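Local coordinates for protein induced by osmotic stress (Scheffersomyces stipitis, PDB 5YWN) that reduces haloketones asymmetrically, probably using NADPH, as a Rossmann-fold reductase of the dihydroflavonol-4-reductase subfamily, at residues S130-L135 against G159-F164; L150-S155 against K167-R172; S124-M129 against V140-A145. The protein carries 1 engineered substitution. All blocks are in the same frame, centred on the assembly; numbering follows the deposited sequence.

Contact 1 (S130-L135 against G159-F164). With NAP (NADP nicotinamide-adenine-dinucleotide phosphate), chain B.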
loop_
_atom_site.group_PDB
_atom_site.type_symbol
_atom_site.label_atom_id
_atom_site.label_comp_id
_atom_site.label_asym_id
_atom_site.label_seq_id
_atom_site.Cartn_x
_atom_site.Cartn_y
_atom_site.Cartn_z
ATOM N N SER A 130 -5.639 -10.722 -9.640
ATOM C CA SER A 130 -6.491 -10.396 -10.726
ATOM C C SER A 130 -5.799 -9.842 -11.947
ATOM O O SER A 130 -4.652 -9.615 -11.940
ATOM C CB SER A 130 -7.492 -9.379 -10.265
ATOM O OG SER A 130 -8.676 -9.537 -10.967
ATOM N N VAL A 131 -6.606 -9.573 -12.959
ATOM C CA VAL A 131 -6.211 -8.897 -14.165
ATOM C C VAL A 131 -7.118 -7.720 -14.392
ATOM O O VAL A 131 -8.193 -7.675 -13.883
ATOM C CB VAL A 131 -6.270 -9.811 -15.392
ATOM C CG1 VAL A 131 -5.259 -10.872 -15.293
ATOM C CG2 VAL A 131 -7.635 -10.421 -15.534
ATOM N N PRO A 132 -6.709 -6.772 -15.191
ATOM C CA PRO A 132 -7.368 -5.489 -15.161
ATOM C C PRO A 132 -8.841 -5.564 -15.487
ATOM O O PRO A 132 -9.621 -5.093 -14.720
ATOM C CB PRO A 132 -6.641 -4.727 -16.251
ATOM C CG PRO A 132 -5.304 -5.277 -16.220
ATOM C CD PRO A 132 -5.477 -6.708 -15.959
ATOM N N GLU A 133 -9.207 -6.274 -16.529
ATOM C CA GLU A 133 -10.594 -6.386 -16.901
ATOM C C GLU A 133 -11.491 -7.005 -15.813
ATOM O O GLU A 133 -12.654 -6.780 -15.809
ATOM C CB GLU A 133 -10.727 -7.115 -18.209
ATOM C CG GLU A 133 -10.044 -8.476 -18.278
ATOM C CD GLU A 133 -8.537 -8.412 -18.546
ATOM O OE1 GLU A 133 -7.833 -7.591 -17.979
ATOM O OE2 GLU A 133 -8.067 -9.216 -19.334
ATOM N N GLU A 134 -10.946 -7.835 -14.955
ATOM C CA GLU A 134 -11.642 -8.429 -13.848
ATOM C C GLU A 134 -12.034 -7.521 -12.736
ATOM O O GLU A 134 -13.051 -7.718 -12.147
ATOM C CB GLU A 134 -10.911 -9.606 -13.281
ATOM C CG GLU A 134 -10.886 -10.770 -14.212
ATOM C CD GLU A 134 -10.106 -11.978 -13.673
ATOM O OE1 GLU A 134 -9.737 -12.022 -12.461
ATOM O OE2 GLU A 134 -9.900 -12.892 -14.509
ATOM N N LEU A 135 -11.200 -6.553 -12.430
ATOM C CA LEU A 135 -11.402 -5.713 -11.287
ATOM C C LEU A 135 -12.679 -4.911 -11.348
ATOM O O LEU A 135 -13.225 -4.558 -10.355
ATOM C CB LEU A 135 -10.214 -4.776 -11.056
ATOM C CG LEU A 135 -8.923 -5.386 -10.557
ATOM C CD1 LEU A 135 -7.824 -4.395 -10.472
ATOM C CD2 LEU A 135 -9.034 -6.148 -9.280
ATOM N N GLY A 159 3.710 -0.575 -18.828
ATOM C CA GLY A 159 3.935 -0.231 -17.456
ATOM C C GLY A 159 2.864 -0.678 -16.505
ATOM O O GLY A 159 3.186 -1.221 -15.514
ATOM N N VAL A 160 1.615 -0.506 -16.846
ATOM C CA VAL A 160 0.557 -0.965 -15.994
ATOM C C VAL A 160 0.545 -2.465 -15.803
ATOM O O VAL A 160 0.475 -2.902 -14.727
ATOM C CB VAL A 160 -0.823 -0.464 -16.474
ATOM C CG1 VAL A 160 -1.950 -1.088 -15.714
ATOM C CG2 VAL A 160 -0.912 1.033 -16.370
ATOM N N LEU A 161 0.649 -3.215 -16.883
ATOM C CA LEU A 161 0.751 -4.645 -16.835
ATOM C C LEU A 161 1.984 -5.098 -16.104
ATOM O O LEU A 161 1.933 -6.029 -15.425
ATOM C CB LEU A 161 0.696 -5.261 -18.194
ATOM C CG LEU A 161 -0.662 -5.448 -18.829
ATOM C CD1 LEU A 161 -0.652 -6.179 -20.132
ATOM C CD2 LEU A 161 -1.708 -5.931 -17.873
ATOM N N ALA A 162 3.066 -4.381 -16.239
ATOM C CA ALA A 162 4.248 -4.652 -15.514
ATOM C C ALA A 162 4.041 -4.533 -14.005
ATOM O O ALA A 162 4.480 -5.343 -13.312
ATOM C CB ALA A 162 5.349 -3.769 -15.971
ATOM N N TYR A 163 3.322 -3.530 -13.546
ATOM C CA TYR A 163 3.011 -3.392 -12.126
ATOM C C TYR A 163 2.192 -4.552 -11.643
ATOM O O TYR A 163 2.507 -5.104 -10.677
ATOM C CB TYR A 163 2.302 -2.097 -11.789
ATOM C CG TYR A 163 1.902 -1.968 -10.346
ATOM C CD1 TYR A 163 2.811 -1.667 -9.388
ATOM C CD2 TYR A 163 0.614 -2.169 -9.959
ATOM C CE1 TYR A 163 2.446 -1.558 -8.080
ATOM C CE2 TYR A 163 0.230 -2.039 -8.648
ATOM C CZ TYR A 163 1.161 -1.754 -7.714
ATOM O OH TYR A 163 0.782 -1.658 -6.456
ATOM N N PHE A 164 1.207 -4.963 -12.402
ATOM C CA PHE A 164 0.384 -6.086 -12.055
ATOM C C PHE A 164 1.235 -7.334 -11.907
ATOM O O PHE A 164 1.126 -8.017 -10.964
ATOM C CB PHE A 164 -0.614 -6.354 -13.171
ATOM C CG PHE A 164 -1.967 -5.795 -12.948
ATOM C CD1 PHE A 164 -2.226 -4.494 -13.192
ATOM C CD2 PHE A 164 -2.988 -6.594 -12.551
ATOM C CE1 PHE A 164 -3.470 -3.991 -13.014
ATOM C CE2 PHE A 164 -4.229 -6.099 -12.369
ATOM C CZ PHE A 164 -4.475 -4.795 -12.601
HETATM P PA NAP B . 4.489 5.175 -3.134
HETATM O O1A NAP B . 3.813 6.214 -2.272
HETATM O O2A NAP B . 5.195 5.591 -4.402
HETATM O O5B NAP B . 5.536 4.364 -2.218
HETATM C C5B NAP B . 6.616 3.649 -2.813
HETATM C C4B NAP B . 7.865 3.792 -1.952
HETATM O O4B NAP B . 8.765 2.709 -2.210
HETATM C C3B NAP B . 8.601 5.090 -2.247
HETATM O O3B NAP B . 8.661 5.916 -1.080
HETATM C C2B NAP B . 9.995 4.696 -2.697
HETATM O O2B NAP B . 10.981 5.256 -1.835
HETATM C C1B NAP B . 10.042 3.176 -2.655
HETATM N N9A NAP B . 10.338 2.638 -4.007
HETATM C C8A NAP B . 9.541 2.748 -5.087
HETATM N N7A NAP B . 10.109 2.146 -6.164
HETATM C C5A NAP B . 11.293 1.638 -5.776
HETATM C C6A NAP B . 12.395 0.883 -6.413
HETATM N N6A NAP B . 12.344 0.539 -7.723
HETATM N N1A NAP B . 13.455 0.548 -5.644
HETATM C C2A NAP B . 13.528 0.880 -4.340
HETATM N N3A NAP B . 12.561 1.565 -3.705
HETATM C C4A NAP B . 11.440 1.966 -4.352
HETATM O O3 NAP B . 3.403 4.047 -3.509
HETATM P PN NAP B . 2.219 3.680 -2.482
HETATM O O1N NAP B . 0.902 4.004 -3.143
HETATM O O2N NAP B . 2.555 4.281 -1.138
HETATM O O5D NAP B . 2.341 2.079 -2.361
HETATM C C5D NAP B . 2.932 1.483 -1.207
HETATM C C4D NAP B . 2.972 -0.032 -1.370
HETATM O O4D NAP B . 1.662 -0.582 -1.196
HETATM C C3D NAP B . 3.468 -0.438 -2.749
HETATM O O3D NAP B . 4.696 -1.166 -2.652
HETATM C C2D NAP B . 2.379 -1.301 -3.355
HETATM O O2D NAP B . 2.884 -2.599 -3.684
HETATM C C1D NAP B . 1.281 -1.400 -2.307
HETATM N N1N NAP B . 0.006 -0.942 -2.868
HETATM C C2N NAP B . -0.347 0.345 -2.751
HETATM C C3N NAP B . -1.551 0.800 -3.276
HETATM C C7N NAP B . -1.939 2.243 -3.140
HETATM O O7N NAP B . -2.860 2.680 -3.810
HETATM N N7N NAP B . -1.263 3.012 -2.288
HETATM C C4N NAP B . -2.391 -0.092 -3.927
HETATM C C5N NAP B . -2.002 -1.419 -4.036
HETATM C C6N NAP B . -0.788 -1.822 -3.493
HETATM P P2B NAP B . 11.616 6.701 -2.149
HETATM O O1X NAP B . 12.982 6.646 -1.508
HETATM O O2X NAP B . 11.638 6.770 -3.657
HETATM O O3X NAP B . 10.659 7.669 -1.495
#
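Pro132 and Phe164 form a CH-pi contact that packs the short helical turn at 132-135 against the first turns of helix 159-181, within the Rossmann fold of an extended short-chain dehydrogenase/reductase. Pro132 CG lies over one face of the Phe164 ring, 4.0 Å from its centroid and 22° off the normal, displaced toward the rim. Proline suits this place because its rigid ring fits a turn opening and presents C-H groups to the aromatic face. Leu161 holds CG anti to its carbonyl carbon (chi1 -81°), and its CD2 reaches Pro132 CG at 4.0 Å. Leu135 and Phe164 approach tip to tip, Leu135 CD1 standing 4.0 Å from Phe164 CZ at the ring edge. No hydrogen bond crosses; Ser130 OG instead ties its own turn by donating to Glu134 OE1 at 3.1 Å. Neighbouring Tyr163, which opens the YxxxK motif and binds NADP+, brings OH to 3.4 Å from cofactor C6N. Ser130 O, also bonded by Ser148 OG, lies in the Phe164 ring plane, 3.5 Å from CD2.

Contact 2 (L150-S155 against K167-R172). With NAP (NADP nicotinamide-adenine-dinucleotide phosphate), chain B.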
loop_
_atom_site.group_PDB
_atom_site.type_symbol
_atom_site.label_atom_id
_atom_site.label_comp_id
_atom_site.label_asym_id
_atom_site.label_seq_id
_atom_site.Cartn_x
_atom_site.Cartn_y
_atom_site.Cartn_z
ATOM N N LEU A 150 -2.144 -13.379 -15.212
ATOM C CA LEU A 150 -1.208 -12.741 -16.094
ATOM C C LEU A 150 0.142 -13.404 -16.085
ATOM O O LEU A 150 0.668 -13.685 -15.070
ATOM C CB LEU A 150 -1.013 -11.313 -15.708
ATOM C CG LEU A 150 -0.302 -10.364 -16.649
ATOM C CD1 LEU A 150 -1.161 -10.095 -17.861
ATOM C CD2 LEU A 150 -0.107 -9.090 -15.890
ATOM N N SER A 151 0.670 -13.613 -17.267
ATOM C CA SER A 151 1.993 -14.154 -17.477
ATOM C C SER A 151 3.095 -13.131 -17.373
ATOM O O SER A 151 2.879 -12.006 -17.620
ATOM C CB SER A 151 2.055 -14.864 -18.810
ATOM O OG SER A 151 2.158 -14.002 -19.851
ATOM N N TYR A 152 4.281 -13.571 -17.061
ATOM C CA TYR A 152 5.415 -12.698 -17.005
ATOM C C TYR A 152 5.682 -12.067 -18.380
ATOM O O TYR A 152 5.942 -10.922 -18.482
ATOM C CB TYR A 152 6.637 -13.433 -16.504
ATOM C CG TYR A 152 7.844 -12.564 -16.204
ATOM C CD1 TYR A 152 8.724 -12.186 -17.192
ATOM C CD2 TYR A 152 8.103 -12.142 -14.949
ATOM C CE1 TYR A 152 9.816 -11.427 -16.914
ATOM C CE2 TYR A 152 9.197 -11.385 -14.664
ATOM C CZ TYR A 152 10.048 -11.014 -15.657
ATOM O OH TYR A 152 11.111 -10.234 -15.364
ATOM N N GLU A 153 5.565 -12.848 -19.422
ATOM C CA GLU A 153 5.757 -12.341 -20.758
ATOM C C GLU A 153 4.729 -11.235 -21.125
ATOM O O GLU A 153 5.088 -10.223 -21.639
ATOM C CB GLU A 153 5.720 -13.467 -21.770
ATOM C CG GLU A 153 5.709 -12.962 -23.176
ATOM C CD GLU A 153 5.824 -14.038 -24.237
ATOM O OE1 GLU A 153 5.852 -13.655 -25.407
ATOM O OE2 GLU A 153 5.882 -15.207 -23.896
ATOM N N GLN A 154 3.476 -11.452 -20.792
ATOM C CA GLN A 154 2.449 -10.457 -20.973
ATOM C C GLN A 154 2.724 -9.217 -20.118
ATOM O O GLN A 154 2.495 -8.125 -20.518
ATOM C CB GLN A 154 1.082 -10.996 -20.638
ATOM C CG GLN A 154 0.606 -12.179 -21.417
ATOM C CD GLN A 154 -0.752 -12.725 -20.922
ATOM O OE1 GLN A 154 -0.919 -13.157 -19.796
ATOM N NE2 GLN A 154 -1.725 -12.701 -21.815
ATOM N N SER A 155 3.204 -9.440 -18.922
ATOM C CA SER A 155 3.405 -8.377 -17.974
ATOM C C SER A 155 4.421 -7.357 -18.446
ATOM O O SER A 155 4.297 -6.243 -18.147
ATOM C CB SER A 155 3.683 -8.915 -16.605
ATOM O OG SER A 155 4.997 -9.161 -16.460
ATOM N N LYS A 167 3.676 -7.326 -8.734
ATOM C CA LYS A 167 3.049 -7.745 -7.524
ATOM C C LYS A 167 2.753 -9.246 -7.419
ATOM O O LYS A 167 3.069 -9.846 -6.468
ATOM C CB LYS A 167 1.840 -6.868 -7.195
ATOM C CG LYS A 167 2.037 -5.391 -7.271
ATOM C CD LYS A 167 3.090 -4.864 -6.350
ATOM C CE LYS A 167 2.837 -5.261 -4.948
ATOM N NZ LYS A 167 3.719 -4.581 -4.001
ATOM N N GLN A 168 2.196 -9.818 -8.461
ATOM C CA GLN A 168 1.888 -11.198 -8.475
ATOM C C GLN A 168 3.132 -12.052 -8.294
ATOM O O GLN A 168 3.117 -12.892 -7.512
ATOM C CB GLN A 168 1.246 -11.560 -9.808
ATOM C CG GLN A 168 0.816 -12.999 -9.950
ATOM C CD GLN A 168 0.744 -13.522 -11.381
ATOM O OE1 GLN A 168 0.912 -14.682 -11.604
ATOM N NE2 GLN A 168 0.470 -12.664 -12.319
ATOM N N PHE A 169 4.168 -11.788 -9.054
ATOM C CA PHE A 169 5.418 -12.518 -8.989
ATOM C C PHE A 169 6.262 -12.371 -7.714
ATOM O O PHE A 169 6.746 -13.305 -7.216
ATOM C CB PHE A 169 6.210 -12.424 -10.291
ATOM C CG PHE A 169 5.449 -12.947 -11.456
ATOM C CD1 PHE A 169 5.203 -14.263 -11.579
ATOM C CD2 PHE A 169 4.887 -12.108 -12.344
ATOM C CE1 PHE A 169 4.433 -14.745 -12.609
ATOM C CE2 PHE A 169 4.110 -12.572 -13.367
ATOM C CZ PHE A 169 3.884 -13.887 -13.498
ATOM N N ALA A 170 6.342 -11.176 -7.209
ATOM C CA ALA A 170 6.960 -10.964 -5.944
ATOM C C ALA A 170 6.244 -11.702 -4.834
ATOM O O ALA A 170 6.870 -12.370 -4.136
ATOM C CB ALA A 170 7.061 -9.516 -5.639
ATOM N N GLU A 171 4.928 -11.624 -4.762
ATOM C CA GLU A 171 4.166 -12.340 -3.761
ATOM C C GLU A 171 4.290 -13.865 -3.847
ATOM O O GLU A 171 4.498 -14.492 -2.873
ATOM C CB GLU A 171 2.699 -11.915 -3.689
ATOM C CG GLU A 171 1.999 -12.358 -2.404
ATOM C CD GLU A 171 0.479 -12.339 -2.374
ATOM O OE1 GLU A 171 -0.153 -11.594 -3.064
ATOM O OE2 GLU A 171 -0.049 -13.114 -1.615
ATOM N N ARG A 172 4.228 -14.399 -5.049
ATOM C CA ARG A 172 4.455 -15.798 -5.286
ATOM C C ARG A 172 5.875 -16.192 -4.821
ATOM O O ARG A 172 6.046 -17.156 -4.208
ATOM C CB ARG A 172 4.267 -16.134 -6.744
ATOM C CG ARG A 172 2.845 -16.250 -7.252
ATOM C CD ARG A 172 2.864 -16.628 -8.712
ATOM N NE ARG A 172 1.620 -16.532 -9.426
ATOM C CZ ARG A 172 0.625 -17.381 -9.328
ATOM N NH1 ARG A 172 -0.445 -17.209 -10.038
ATOM N NH2 ARG A 172 0.696 -18.398 -8.546
HETATM P PA NAP B . 4.489 5.175 -3.134
HETATM O O1A NAP B . 3.813 6.214 -2.272
HETATM O O2A NAP B . 5.195 5.591 -4.402
HETATM O O5B NAP B . 5.536 4.364 -2.218
HETATM C C5B NAP B . 6.616 3.649 -2.813
HETATM C C4B NAP B . 7.865 3.792 -1.952
HETATM O O4B NAP B . 8.765 2.709 -2.210
HETATM C C3B NAP B . 8.601 5.090 -2.247
HETATM O O3B NAP B . 8.661 5.916 -1.080
HETATM C C2B NAP B . 9.995 4.696 -2.697
HETATM O O2B NAP B . 10.981 5.256 -1.835
HETATM C C1B NAP B . 10.042 3.176 -2.655
HETATM N N9A NAP B . 10.338 2.638 -4.007
HETATM C C8A NAP B . 9.541 2.748 -5.087
HETATM N N7A NAP B . 10.109 2.146 -6.164
HETATM C C5A NAP B . 11.293 1.638 -5.776
HETATM C C6A NAP B . 12.395 0.883 -6.413
HETATM N N6A NAP B . 12.344 0.539 -7.723
HETATM N N1A NAP B . 13.455 0.548 -5.644
HETATM C C2A NAP B . 13.528 0.880 -4.340
HETATM N N3A NAP B . 12.561 1.565 -3.705
HETATM C C4A NAP B . 11.440 1.966 -4.352
HETATM O O3 NAP B . 3.403 4.047 -3.509
HETATM P PN NAP B . 2.219 3.680 -2.482
HETATM O O1N NAP B . 0.902 4.004 -3.143
HETATM O O2N NAP B . 2.555 4.281 -1.138
HETATM O O5D NAP B . 2.341 2.079 -2.361
HETATM C C5D NAP B . 2.932 1.483 -1.207
HETATM C C4D NAP B . 2.972 -0.032 -1.370
HETATM O O4D NAP B . 1.662 -0.582 -1.196
HETATM C C3D NAP B . 3.468 -0.438 -2.749
HETATM O O3D NAP B . 4.696 -1.166 -2.652
HETATM C C2D NAP B . 2.379 -1.301 -3.355
HETATM O O2D NAP B . 2.884 -2.599 -3.684
HETATM C C1D NAP B . 1.281 -1.400 -2.307
HETATM N N1N NAP B . 0.006 -0.942 -2.868
HETATM C C2N NAP B . -0.347 0.345 -2.751
HETATM C C3N NAP B . -1.551 0.800 -3.276
HETATM C C7N NAP B . -1.939 2.243 -3.140
HETATM O O7N NAP B . -2.860 2.680 -3.810
HETATM N N7N NAP B . -1.263 3.012 -2.288
HETATM C C4N NAP B . -2.391 -0.092 -3.927
HETATM C C5N NAP B . -2.002 -1.419 -4.036
HETATM C C6N NAP B . -0.788 -1.822 -3.493
HETATM P P2B NAP B . 11.616 6.701 -2.149
HETATM O O1X NAP B . 12.982 6.646 -1.508
HETATM O O2X NAP B . 11.638 6.770 -3.657
HETATM O O3X NAP B . 10.659 7.669 -1.495
HETATM O O HOH W 1 0.643 -16.258 -13.772
#
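Gln168 holds CG anti to its backbone N (chi1 -178°) and runs on extended toward Leu150, while Phe169 turns CG anti to its carbonyl carbon and meets Tyr152. Segment 150-155 packs on helix 159-181 just past Lys167, the NADP+-binding lysine of the YxxxK motif. Gln168 NE2 donates to Leu150 O at 2.9 Å, nearly straight at 167° and close to its own amide plane. A water donates to both Leu150 O and Gln168 OE1. Arg172 grips OE1 side-on: NE lies on a lone pair at 2.9 Å, NH1 above the carbonyl plane at 3.3 Å. Gln168 CD covers one face of the Phe169 ring; the edge of Tyr152, through CD2, meets the opposite face in a T-shaped pair, planes at 66°, and Tyr152 OH bonds Glu92. At the start of helix 152-155, N-cap Ser151 and Gln154 form a capping box. Glutamine fits because one amide donates and accepts; by gripping OE1, Arg172 probably sets which end faces Leu150 and is likely to polarise the amide.

Contact 3 (S124-M129 against V140-A145). With NAP (NADP nicotinamide-adenine-dinucleotide phosphate), chain B.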
loop_
_atom_site.group_PDB
_atom_site.type_symbol
_atom_site.label_atom_id
_atom_site.label_comp_id
_atom_site.label_asym_id
_atom_site.label_seq_id
_atom_site.Cartn_x
_atom_site.Cartn_y
_atom_site.Cartn_z
ATOM N N SER A 124 1.457 -6.604 -0.658
ATOM C CA SER A 124 1.094 -6.992 -1.989
ATOM C C SER A 124 0.039 -6.024 -2.514
ATOM O O SER A 124 0.109 -4.878 -2.239
ATOM C CB SER A 124 0.621 -8.432 -2.049
ATOM O OG SER A 124 0.637 -8.965 -3.316
ATOM N N SER A 125 -0.868 -6.531 -3.326
ATOM C CA SER A 125 -1.939 -5.782 -3.909
ATOM C C SER A 125 -3.037 -6.661 -4.492
ATOM O O SER A 125 -2.807 -7.762 -4.846
ATOM C CB SER A 125 -1.408 -4.853 -4.986
ATOM O OG SER A 125 -2.411 -4.244 -5.683
ATOM N N VAL A 126 -4.188 -6.074 -4.717
ATOM C CA VAL A 126 -5.253 -6.752 -5.404
ATOM C C VAL A 126 -4.823 -7.170 -6.810
ATOM O O VAL A 126 -5.303 -8.094 -7.285
ATOM C CB VAL A 126 -6.558 -5.939 -5.470
ATOM C CG1 VAL A 126 -6.444 -4.770 -6.402
ATOM C CG2 VAL A 126 -7.731 -6.837 -5.763
ATOM N N VAL A 127 -3.885 -6.459 -7.396
ATOM C CA VAL A 127 -3.368 -6.737 -8.710
ATOM C C VAL A 127 -2.656 -8.076 -8.802
ATOM O O VAL A 127 -2.540 -8.602 -9.855
ATOM C CB VAL A 127 -2.551 -5.602 -9.327
ATOM C CG1 VAL A 127 -3.307 -4.299 -9.231
ATOM C CG2 VAL A 127 -1.179 -5.504 -8.716
ATOM N N ALA A 128 -2.202 -8.578 -7.676
ATOM C CA ALA A 128 -1.686 -9.923 -7.552
ATOM C C ALA A 128 -2.746 -11.010 -7.749
ATOM O O ALA A 128 -2.435 -12.078 -8.056
ATOM C CB ALA A 128 -0.903 -10.129 -6.271
ATOM N N MET A 129 -3.982 -10.660 -7.515
ATOM C CA MET A 129 -5.080 -11.558 -7.479
ATOM C C MET A 129 -5.942 -11.599 -8.723
ATOM O O MET A 129 -6.824 -12.368 -8.828
ATOM C CB MET A 129 -5.950 -11.191 -6.307
ATOM C CG MET A 129 -5.232 -10.990 -5.006
ATOM S SD MET A 129 -6.293 -10.447 -3.692
ATOM C CE MET A 129 -5.591 -11.291 -2.334
ATOM N N VAL A 140 -17.332 -10.661 -11.126
ATOM C CA VAL A 140 -16.165 -11.210 -10.470
ATOM C C VAL A 140 -16.228 -11.080 -8.955
ATOM O O VAL A 140 -16.473 -10.063 -8.439
ATOM C CB VAL A 140 -14.876 -10.594 -11.037
ATOM C CG1 VAL A 140 -13.654 -10.843 -10.152
ATOM C CG2 VAL A 140 -14.651 -11.050 -12.454
ATOM N N VAL A 141 -15.995 -12.175 -8.290
ATOM C CA VAL A 141 -15.821 -12.197 -6.889
ATOM C C VAL A 141 -14.381 -12.584 -6.514
ATOM O O VAL A 141 -13.994 -13.691 -6.650
ATOM C CB VAL A 141 -16.796 -13.185 -6.237
ATOM C CG1 VAL A 141 -16.501 -13.391 -4.772
ATOM C CG2 VAL A 141 -18.238 -12.803 -6.490
ATOM N N LEU A 142 -13.617 -11.628 -6.054
ATOM C CA LEU A 142 -12.334 -11.925 -5.479
ATOM C C LEU A 142 -12.397 -12.399 -4.040
ATOM O O LEU A 142 -13.257 -12.012 -3.293
ATOM C CB LEU A 142 -11.385 -10.752 -5.559
ATOM C CG LEU A 142 -11.103 -10.125 -6.890
ATOM C CD1 LEU A 142 -10.049 -9.053 -6.822
ATOM C CD2 LEU A 142 -10.834 -11.128 -7.955
ATOM N N SER A 143 -11.405 -13.216 -3.699
ATOM C CA SER A 143 -11.139 -13.723 -2.363
ATOM C C SER A 143 -9.656 -13.796 -2.049
ATOM O O SER A 143 -8.863 -13.547 -2.869
ATOM C CB SER A 143 -11.768 -15.085 -2.152
ATOM O OG SER A 143 -10.966 -16.095 -2.618
ATOM N N GLU A 144 -9.346 -14.184 -0.822
ATOM C CA GLU A 144 -8.000 -14.391 -0.399
ATOM C C GLU A 144 -7.307 -15.516 -1.183
ATOM O O GLU A 144 -6.158 -15.609 -1.162
ATOM C CB GLU A 144 -7.909 -14.634 1.085
ATOM C CG GLU A 144 -8.398 -13.501 1.981
ATOM C CD GLU A 144 -9.897 -13.534 2.235
ATOM O OE1 GLU A 144 -10.536 -14.373 1.662
ATOM O OE2 GLU A 144 -10.396 -12.720 2.986
ATOM N N ALA A 145 -8.068 -16.400 -1.789
ATOM C CA ALA A 145 -7.583 -17.444 -2.659
ATOM C C ALA A 145 -7.209 -17.062 -4.112
ATOM O O ALA A 145 -6.660 -17.841 -4.806
ATOM C CB ALA A 145 -8.561 -18.578 -2.683
HETATM P PA NAP B . 4.489 5.175 -3.134
HETATM O O1A NAP B . 3.813 6.214 -2.272
HETATM O O2A NAP B . 5.195 5.591 -4.402
HETATM O O5B NAP B . 5.536 4.364 -2.218
HETATM C C5B NAP B . 6.616 3.649 -2.813
HETATM C C4B NAP B . 7.865 3.792 -1.952
HETATM O O4B NAP B . 8.765 2.709 -2.210
HETATM C C3B NAP B . 8.601 5.090 -2.247
HETATM O O3B NAP B . 8.661 5.916 -1.080
HETATM C C2B NAP B . 9.995 4.696 -2.697
HETATM O O2B NAP B . 10.981 5.256 -1.835
HETATM C C1B NAP B . 10.042 3.176 -2.655
HETATM N N9A NAP B . 10.338 2.638 -4.007
HETATM C C8A NAP B . 9.541 2.748 -5.087
HETATM N N7A NAP B . 10.109 2.146 -6.164
HETATM C C5A NAP B . 11.293 1.638 -5.776
HETATM C C6A NAP B . 12.395 0.883 -6.413
HETATM N N6A NAP B . 12.344 0.539 -7.723
HETATM N N1A NAP B . 13.455 0.548 -5.644
HETATM C C2A NAP B . 13.528 0.880 -4.340
HETATM N N3A NAP B . 12.561 1.565 -3.705
HETATM C C4A NAP B . 11.440 1.966 -4.352
HETATM O O3 NAP B . 3.403 4.047 -3.509
HETATM P PN NAP B . 2.219 3.680 -2.482
HETATM O O1N NAP B . 0.902 4.004 -3.143
HETATM O O2N NAP B . 2.555 4.281 -1.138
HETATM O O5D NAP B . 2.341 2.079 -2.361
HETATM C C5D NAP B . 2.932 1.483 -1.207
HETATM C C4D NAP B . 2.972 -0.032 -1.370
HETATM O O4D NAP B . 1.662 -0.582 -1.196
HETATM C C3D NAP B . 3.468 -0.438 -2.749
HETATM O O3D NAP B . 4.696 -1.166 -2.652
HETATM C C2D NAP B . 2.379 -1.301 -3.355
HETATM O O2D NAP B . 2.884 -2.599 -3.684
HETATM C C1D NAP B . 1.281 -1.400 -2.307
HETATM N N1N NAP B . 0.006 -0.942 -2.868
HETATM C C2N NAP B . -0.347 0.345 -2.751
HETATM C C3N NAP B . -1.551 0.800 -3.276
HETATM C C7N NAP B . -1.939 2.243 -3.140
HETATM O O7N NAP B . -2.860 2.680 -3.810
HETATM N N7N NAP B . -1.263 3.012 -2.288
HETATM C C4N NAP B . -2.391 -0.092 -3.927
HETATM C C5N NAP B . -2.002 -1.419 -4.036
HETATM C C6N NAP B . -0.788 -1.822 -3.493
HETATM P P2B NAP B . 11.616 6.701 -2.149
HETATM O O1X NAP B . 12.982 6.646 -1.508
HETATM O O2X NAP B . 11.638 6.770 -3.657
HETATM O O3X NAP B . 10.659 7.669 -1.495
#
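Val126 and Leu142 meet behind the nicotinamide pocket, where the loop following strand 119-123 is backed by the irregular segment 140-145. The two side chains cross at about a right angle, and Val126 CG2 comes within 3.4 Å of Leu142 CD1, tighter than usual for two methyl groups. Val126 places CG1 in the crowded position between backbone N and carbonyl carbon (chi1 71°), which sends CG2 anti to the N. A branched residue fills such a buried spot compactly, and leucine supplies the reach from the other segment. Farther along, the flexible thioether of Met129 extends to the second segment, with CE 4.0 Å from Ser143 O. Ser143 OG accepts from Ala145 N at 3.0 Å, an ST turn within 140-145.

Ser125, next to Val126, lines the NADP+ pocket. Its OG stands 3.3 Å from NADP+ C5N and its CB 3.4 Å from C6N, and it is probably the counterpart of the serine of the Ser-Tyr-Lys triad of short-chain dehydrogenases/reductases. An ST turn steadies that hydroxyl, since Val127 N donates to Ser125 OG at 3.2 Å and 169°; a weak bond links OG to Pro192 O. An alanine here would probably leave Val127 N without this acceptor and open a small gap beside C5N. Ser124 O lies 3.4 Å from cofactor C6N. With both Ser124 O and Ser125 OG beside it, the positively charged nicotinamide of NADP+ is likely to be favoured electrostatically, while on the loop's other side the tight Val126-Leu142 contact fits the two segments closely together.

How the contacts relate
Leaving strand 119-123, the chain opens contact 3 at 124-129 and contact 1 at 130-135. Contact 3 closes its loop at 140-145, before contact 2 begins at 150-155. Helix 159-181 then closes contact 1 with its first turns and contact 2 farther on. Contact 1 thus crosses both others, while contacts 3 and 2 follow in series. The three also touch: Leu135 packs on Val126 and Phe164 on the Val127 carbonyl, Leu161 meets Leu150, and Glu171 probably hydrogen-bonds Ser124. Together, 124-135 and 150-155 pack on the helix carrying Tyr163 and Lys167, 140-145 backs 124-129, and all three segment pairs reach the NADP+ site.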